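Local coordinates for protein thiosulfate sulfurtransferase (Pseudomonas aeruginosa, PDB 1YT8) that probably transfers sulfur from thiosulfate to cyanide, as rhodaneses do, and is built from four rhodanese-like repeats in one chain, at residues 108-113 against 488-493; 120-125 against 513-518; 438-443 against 458-463. One frame throughout, in Å; residues are numbered along the deposited sequence.

Interaction 1: 108-113 against 488-493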
# COMPACT_ATOMS: atom_id res chain seq x y z
N LEU A 108 5.18 10.04 17.46
CA LEU A 108 5.81 9.19 16.46
C LEU A 108 5.24 7.78 16.50
O LEU A 108 4.89 7.27 17.57
CB LEU A 108 7.33 9.16 16.66
CG LEU A 108 8.04 10.46 16.26
CD1 LEU A 108 9.53 10.36 16.57
CD2 LEU A 108 7.82 10.71 14.77
N PHE A 109 5.15 7.14 15.34
CA PHE A 109 4.59 5.80 15.23
C PHE A 109 5.51 4.84 14.50
O PHE A 109 6.31 5.26 13.65
CB PHE A 109 3.27 5.86 14.45
CG PHE A 109 2.19 6.66 15.11
CD1 PHE A 109 1.17 6.03 15.81
CD2 PHE A 109 2.18 8.05 15.01
CE1 PHE A 109 0.14 6.77 16.40
CE2 PHE A 109 1.15 8.80 15.60
CZ PHE A 109 0.13 8.16 16.29
N ARG A 110 5.41 3.56 14.82
CA ARG A 110 6.21 2.57 14.11
C ARG A 110 5.26 1.80 13.21
O ARG A 110 4.05 2.06 13.21
CB ARG A 110 6.92 1.61 15.08
CG ARG A 110 6.01 0.87 16.02
CD ARG A 110 6.73 -0.30 16.69
NE ARG A 110 7.02 -1.37 15.74
CZ ARG A 110 8.19 -1.57 15.14
NH1 ARG A 110 9.22 -0.76 15.39
NH2 ARG A 110 8.34 -2.57 14.29
N ASP A 111 5.82 0.86 12.45
CA ASP A 111 5.08 0.02 11.51
C ASP A 111 4.62 0.79 10.27
O ASP A 111 5.08 1.91 10.03
CB ASP A 111 3.87 -0.64 12.19
CG ASP A 111 3.62 -2.05 11.68
OD1 ASP A 111 3.03 -2.21 10.59
OD2 ASP A 111 4.03 -3.01 12.36
N VAL A 112 3.73 0.19 9.48
CA VAL A 112 3.24 0.83 8.25
C VAL A 112 1.71 0.94 8.22
O VAL A 112 1.01 0.23 8.95
CB VAL A 112 3.71 0.05 7.00
CG1 VAL A 112 5.23 0.01 6.95
CG2 VAL A 112 3.14 -1.38 7.03
N ASN A 113 1.20 1.82 7.36
CA ASN A 113 -0.24 2.06 7.19
C ASN A 113 -0.88 2.33 8.55
O ASN A 113 -1.97 1.83 8.86
CB ASN A 113 -0.91 0.84 6.53
CG ASN A 113 -0.15 0.35 5.30
OD1 ASN A 113 0.14 -0.84 5.18
ND2 ASN A 113 0.15 1.26 4.38
N ASP A 488 15.32 -2.30 2.49
CA ASP A 488 14.31 -1.81 1.57
C ASP A 488 12.89 -2.28 1.87
O ASP A 488 11.94 -1.74 1.31
CB ASP A 488 14.71 -2.12 0.11
CG ASP A 488 14.87 -3.61 -0.17
OD1 ASP A 488 15.28 -4.38 0.72
OD2 ASP A 488 14.62 -4.01 -1.33
N ARG A 489 12.75 -3.27 2.74
CA ARG A 489 11.42 -3.77 3.10
C ARG A 489 11.26 -4.06 4.59
O ARG A 489 12.09 -4.71 5.21
CB ARG A 489 11.07 -5.03 2.31
CG ARG A 489 9.78 -5.69 2.81
CD ARG A 489 9.29 -6.81 1.91
NE ARG A 489 8.08 -7.42 2.46
CZ ARG A 489 8.05 -8.18 3.55
NH1 ARG A 489 9.17 -8.43 4.22
NH2 ARG A 489 6.90 -8.66 3.99
N TYR A 490 10.17 -3.56 5.16
CA TYR A 490 9.87 -3.79 6.57
C TYR A 490 9.26 -5.18 6.68
O TYR A 490 8.32 -5.52 5.96
CB TYR A 490 8.86 -2.75 7.08
CG TYR A 490 8.25 -3.10 8.42
CD1 TYR A 490 9.05 -3.35 9.53
CD2 TYR A 490 6.86 -3.16 8.57
CE1 TYR A 490 8.47 -3.66 10.78
CE2 TYR A 490 6.28 -3.46 9.81
CZ TYR A 490 7.09 -3.71 10.91
OH TYR A 490 6.52 -4.00 12.13
N ARG A 491 9.81 -5.99 7.58
CA ARG A 491 9.32 -7.35 7.79
C ARG A 491 8.01 -7.31 8.57
O ARG A 491 8.01 -7.31 9.80
CB ARG A 491 10.37 -8.16 8.56
CG ARG A 491 10.06 -9.64 8.70
CD ARG A 491 11.16 -10.35 9.49
NE ARG A 491 10.96 -11.79 9.57
CZ ARG A 491 11.77 -12.62 10.23
NH1 ARG A 491 12.83 -12.14 10.87
NH2 ARG A 491 11.51 -13.92 10.26
N ARG A 492 6.89 -7.25 7.86
CA ARG A 492 5.58 -7.20 8.49
C ARG A 492 5.28 -8.49 9.25
O ARG A 492 5.25 -9.57 8.67
CB ARG A 492 4.52 -6.94 7.41
CG ARG A 492 4.70 -5.61 6.67
CD ARG A 492 4.03 -5.65 5.31
NE ARG A 492 3.96 -4.34 4.65
CZ ARG A 492 5.01 -3.66 4.18
NH1 ARG A 492 6.24 -4.15 4.29
NH2 ARG A 492 4.82 -2.49 3.59
N PRO A 493 5.05 -8.39 10.57
CA PRO A 493 4.76 -9.56 11.40
C PRO A 493 3.45 -10.24 11.02
O PRO A 493 3.20 -11.37 11.41
CB PRO A 493 4.70 -8.97 12.82
CG PRO A 493 5.56 -7.76 12.73
CD PRO A 493 5.16 -7.18 11.40
O HOH W 1 1.57 -2.37 3.56

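Interaction 2: 120-125 against 513-518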
# COMPACT_ATOMS: atom_id res chain seq x y z
N GLY A 120 -8.71 1.40 12.74
CA GLY A 120 -9.37 0.13 13.00
C GLY A 120 -9.58 -0.10 14.49
O GLY A 120 -10.64 -0.57 14.92
N GLU A 121 -8.57 0.25 15.28
CA GLU A 121 -8.66 0.09 16.72
C GLU A 121 -9.70 1.04 17.29
O GLU A 121 -10.40 0.70 18.25
CB GLU A 121 -7.30 0.33 17.37
CG GLU A 121 -6.22 -0.70 17.02
CD GLU A 121 -6.64 -2.14 17.32
OE1 GLU A 121 -7.29 -2.36 18.37
OE2 GLU A 121 -6.32 -3.04 16.52
N LEU A 122 -9.80 2.23 16.70
CA LEU A 122 -10.78 3.23 17.15
C LEU A 122 -12.20 2.72 16.92
O LEU A 122 -13.09 2.94 17.75
CB LEU A 122 -10.58 4.55 16.39
CG LEU A 122 -11.49 5.72 16.81
CD1 LEU A 122 -11.18 6.11 18.26
CD2 LEU A 122 -11.25 6.91 15.89
N VAL A 123 -12.41 2.05 15.79
CA VAL A 123 -13.73 1.49 15.48
C VAL A 123 -14.13 0.48 16.55
O VAL A 123 -15.25 0.55 17.07
CB VAL A 123 -13.74 0.83 14.07
CG1 VAL A 123 -15.07 0.11 13.84
CG2 VAL A 123 -13.56 1.91 12.99
N GLU A 124 -13.24 -0.45 16.90
CA GLU A 124 -13.58 -1.44 17.92
C GLU A 124 -13.81 -0.78 19.26
O GLU A 124 -14.73 -1.15 20.00
CB GLU A 124 -12.48 -2.50 18.08
CG GLU A 124 -12.92 -3.66 18.98
CD GLU A 124 -11.84 -4.69 19.22
OE1 GLU A 124 -10.89 -4.40 19.97
OE2 GLU A 124 -11.94 -5.80 18.65
N ALA A 125 -12.98 0.20 19.59
CA ALA A 125 -13.11 0.90 20.87
C ALA A 125 -14.46 1.62 20.97
O ALA A 125 -15.10 1.61 22.03
CB ALA A 125 -11.97 1.90 21.04
N GLY A 513 -1.98 -0.22 21.72
CA GLY A 513 -1.69 1.12 22.19
C GLY A 513 -1.96 2.25 21.21
O GLY A 513 -1.69 3.41 21.53
N LEU A 514 -2.50 1.93 20.04
CA LEU A 514 -2.75 2.95 19.02
C LEU A 514 -3.78 4.03 19.33
O LEU A 514 -3.57 5.19 19.02
CB LEU A 514 -3.12 2.28 17.69
CG LEU A 514 -1.95 1.62 16.96
CD1 LEU A 514 -2.46 0.94 15.70
CD2 LEU A 514 -0.91 2.68 16.61
N VAL A 515 -4.91 3.66 19.94
CA VAL A 515 -5.92 4.66 20.25
C VAL A 515 -5.35 5.71 21.20
O VAL A 515 -5.63 6.91 21.05
CB VAL A 515 -7.17 4.00 20.85
CG1 VAL A 515 -8.12 5.07 21.39
CG2 VAL A 515 -7.87 3.19 19.77
N GLU A 516 -4.55 5.28 22.16
CA GLU A 516 -3.94 6.21 23.10
C GLU A 516 -3.02 7.16 22.33
O GLU A 516 -3.01 8.37 22.59
CB GLU A 516 -3.14 5.46 24.16
CG GLU A 516 -2.54 6.36 25.23
CD GLU A 516 -1.78 5.58 26.29
OE1 GLU A 516 -2.37 4.65 26.88
OE2 GLU A 516 -0.60 5.90 26.54
N GLN A 517 -2.26 6.63 21.37
CA GLN A 517 -1.36 7.46 20.58
C GLN A 517 -2.12 8.48 19.74
O GLN A 517 -1.68 9.62 19.58
CB GLN A 517 -0.49 6.60 19.65
CG GLN A 517 0.57 5.76 20.34
CD GLN A 517 1.68 5.38 19.39
OE1 GLN A 517 2.57 6.19 19.11
NE2 GLN A 517 1.62 4.17 18.87
N LEU A 518 -3.26 8.06 19.18
CA LEU A 518 -4.08 8.96 18.38
C LEU A 518 -4.50 10.16 19.23
O LEU A 518 -4.53 11.29 18.75
CB LEU A 518 -5.34 8.24 17.87
CG LEU A 518 -5.19 7.21 16.75
CD1 LEU A 518 -6.56 6.61 16.42
CD2 LEU A 518 -4.60 7.87 15.51

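Interaction 3: 438-443 against 458-463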
# COMPACT_ATOMS: atom_id res chain seq x y z
N GLY A 438 14.14 -5.32 -12.70
CA GLY A 438 13.14 -6.14 -13.37
C GLY A 438 12.97 -5.87 -14.85
O GLY A 438 13.09 -6.79 -15.67
N SER A 439 12.72 -4.62 -15.21
CA SER A 439 12.49 -4.24 -16.60
C SER A 439 13.46 -3.19 -17.13
O SER A 439 13.40 -2.84 -18.30
CB SER A 439 11.08 -3.69 -16.73
OG SER A 439 10.94 -2.51 -15.96
N SER A 440 14.33 -2.68 -16.25
CA SER A 440 15.33 -1.65 -16.55
C SER A 440 14.80 -0.25 -16.24
O SER A 440 15.53 0.74 -16.35
CB SER A 440 15.78 -1.70 -18.02
OG SER A 440 14.85 -1.05 -18.87
N LEU A 441 13.53 -0.16 -15.84
CA LEU A 441 12.92 1.13 -15.54
C LEU A 441 13.60 1.90 -14.42
O LEU A 441 13.99 3.06 -14.60
CB LEU A 441 11.44 0.96 -15.20
CG LEU A 441 10.72 2.27 -14.87
CD1 LEU A 441 10.87 3.25 -16.02
CD2 LEU A 441 9.25 1.99 -14.60
N LEU A 442 13.74 1.28 -13.25
CA LEU A 442 14.38 1.97 -12.13
C LEU A 442 15.86 2.20 -12.37
O LEU A 442 16.40 3.25 -12.01
CB LEU A 442 14.19 1.19 -10.83
CG LEU A 442 14.87 1.82 -9.61
CD1 LEU A 442 14.57 3.32 -9.56
CD2 LEU A 442 14.39 1.13 -8.34
N ALA A 443 16.52 1.23 -12.99
CA ALA A 443 17.95 1.35 -13.27
C ALA A 443 18.27 2.53 -14.18
O ALA A 443 19.32 3.16 -14.05
CB ALA A 443 18.47 0.05 -13.89
N VAL A 458 28.98 3.83 -18.22
CA VAL A 458 27.81 3.19 -17.62
C VAL A 458 26.78 2.86 -18.69
O VAL A 458 26.48 3.69 -19.55
CB VAL A 458 27.16 4.10 -16.54
CG1 VAL A 458 25.96 3.39 -15.91
CG2 VAL A 458 28.18 4.46 -15.47
N PHE A 459 26.25 1.64 -18.62
CA PHE A 459 25.25 1.17 -19.58
C PHE A 459 24.01 0.62 -18.89
O PHE A 459 24.06 0.22 -17.73
CB PHE A 459 25.85 0.07 -20.45
CG PHE A 459 26.92 0.55 -21.38
CD1 PHE A 459 26.64 0.83 -22.71
CD2 PHE A 459 28.22 0.75 -20.91
CE1 PHE A 459 27.63 1.30 -23.56
CE2 PHE A 459 29.22 1.22 -21.76
CZ PHE A 459 28.92 1.50 -23.08
N LEU A 460 22.91 0.60 -19.63
CA LEU A 460 21.64 0.09 -19.14
C LEU A 460 21.31 -1.20 -19.89
O LEU A 460 21.35 -1.23 -21.12
CB LEU A 460 20.52 1.10 -19.38
CG LEU A 460 19.12 0.69 -18.93
CD1 LEU A 460 19.08 0.59 -17.41
CD2 LEU A 460 18.09 1.72 -19.42
N LEU A 461 21.01 -2.26 -19.15
CA LEU A 461 20.67 -3.53 -19.77
C LEU A 461 19.30 -3.37 -20.44
O LEU A 461 18.30 -3.09 -19.77
CB LEU A 461 20.61 -4.64 -18.73
CG LEU A 461 20.28 -6.04 -19.26
CD1 LEU A 461 21.30 -6.44 -20.32
CD2 LEU A 461 20.29 -7.04 -18.11
N ASP A 462 19.28 -3.53 -21.76
CA ASP A 462 18.06 -3.40 -22.55
C ASP A 462 17.02 -4.43 -22.11
O ASP A 462 17.19 -5.63 -22.35
CB ASP A 462 18.38 -3.62 -24.03
CG ASP A 462 17.37 -2.94 -24.96
OD1 ASP A 462 16.17 -2.91 -24.63
OD2 ASP A 462 17.80 -2.45 -26.02
N GLY A 463 15.95 -3.97 -21.46
CA GLY A 463 14.91 -4.89 -21.02
C GLY A 463 15.12 -5.46 -19.63
O GLY A 463 14.30 -6.25 -19.14
O HOH W 2 15.58 -1.02 -21.97

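Interaction 1: 108-113 against 488-493
Y490, with CG anti to its backbone N (chi1 166°), and R110, whose chain bends at chi3 (-70°), meet with their side chains at about a right angle, and D111 completes the group. The tyrosine hydroxyl works both ways: Y490 OH donates to D111 OD2 over 2.7 Å, meeting it from above the carboxylate plane, and accepts a bent bond (135° at the hydrogen) from R110 NH2 at 3.2 Å. Ring and carboxylate stand nearly perpendicular. The second carboxylate oxygen is occupied as well, since V112 N reaches D111 OD1 at 2.7 Å and K117 forms a salt bridge to it; the acid is thus fixed at both oxygens. V112 packs on two side chains, with V112 CG1 3.9 Å from Y490 CD2 and V112 CG2 3.9 Å from R492 NE. A water takes a bond from R492 NH2 and gives one to N113 OD1 (2.6 Å), but the main partner of R492 is E32. Two loops distant in sequence are joined here, one leading into helix 114-127 and the other into helix 501-512, whose W510 and Y507 pack on D111, while F35 and D33 of helix 32-35 touch V112 and Y490.

Interaction 2: 120-125 against 513-518
L122 and V515 bring helices 120-125 and 514-518 together where the segment axes approach to 9.4 Å at a signed crossing angle of -102°, nearly perpendicular. Such a steep crossing concentrates the contact on few side chains, and V515 is the chief of them. Its chi1 of 171° sets CG1 anti to the backbone N. The other methyl, V515 CG2, lies against the backbone of the facing helix, 3.8 Å from L122 N, and is equally close to E121 CB; one turn further on, A125 CB approaches V515 CG2 to 4.5 Å. V515 CG1 looks instead to L122 CD1, also at 4.5 Å. To one side L514 CD1 packs on the aliphatic part of E121, 4.3 Å from its CG. The glutamate then bends at chi2 (-55°), and its carboxylate leads away from helix 514-518 to a salt bridge with R196, which also pairs with E124. The two segments therefore meet through apolar packing, with methyl groups against methylene and backbone, while the carboxylates of E121 and E124 are paired with R196. That arginine lines the sulfite pocket, consistent with E121 and E124 acting as second-shell residues that help position it.

Interaction 3: 438-443 against 458-463
L460 enters the contact from strand 458-461 with CG anti to its backbone N (chi1 179°), and its branch end carries the apolar part. L460 CD1 lies 3.6 Å from A443 CB, in the first turn of the helix, and 3.7 Å from S440 O, so a single methyl touches both the turn and the helix that follows it. At L461 it is the backbone that takes part: L461 O is 3.4 Å from S440 CB, a close van der Waals approach. The strand is the last of a beta-alpha-beta crossover, strand 432-436, helix 441-454 and strand 458-461, in which the two strands lie parallel and adjacent in the sheet. Residues 438-440 form the turn after the first strand, and 441-443 open the helix. By topology this turn corresponds to the loop of another repeat, C193 to R198, that binds sulfite; in rhodaneses this is the active-site loop. Beyond the strand end the chain leads past D462 to G463, where contact resumes through a water that accepts from G463 N at 3.0 Å and donates to S440 OG at 3.2 Å. The positive phi of G463 (89°) suits glycine, because a CB would be jammed against the preceding carbonyl oxygen. Backbone here packs directly on backbone, with S439 O 3.4 Å from G463 C. G438 O is hydrogen-bonded to S466 OG of helix 464-470, which begins straight after G463.

In the fold
Interactions 1 and 2 are neighbours and draw on adjoining elements: residues 108-113 run into helix 114-127, and helix 501-512 leads to helix 514-521. They also touch directly, F109 of one packing against L514 and Q517 of the other. Interaction 1 is the buried member, where side-chain hydrogen bonds serve largely buried polar groups; interaction 2, farther out and only partly buried, relies on apolar packing. Interaction 3, also only partly buried, stands apart, about 44 Å from interaction 2 between centres and across the centre of the chain. Where the first two tie together segments more than 370 residues apart, it is local, joining parts of one crossover by backbone packing, a leucine methyl and a water.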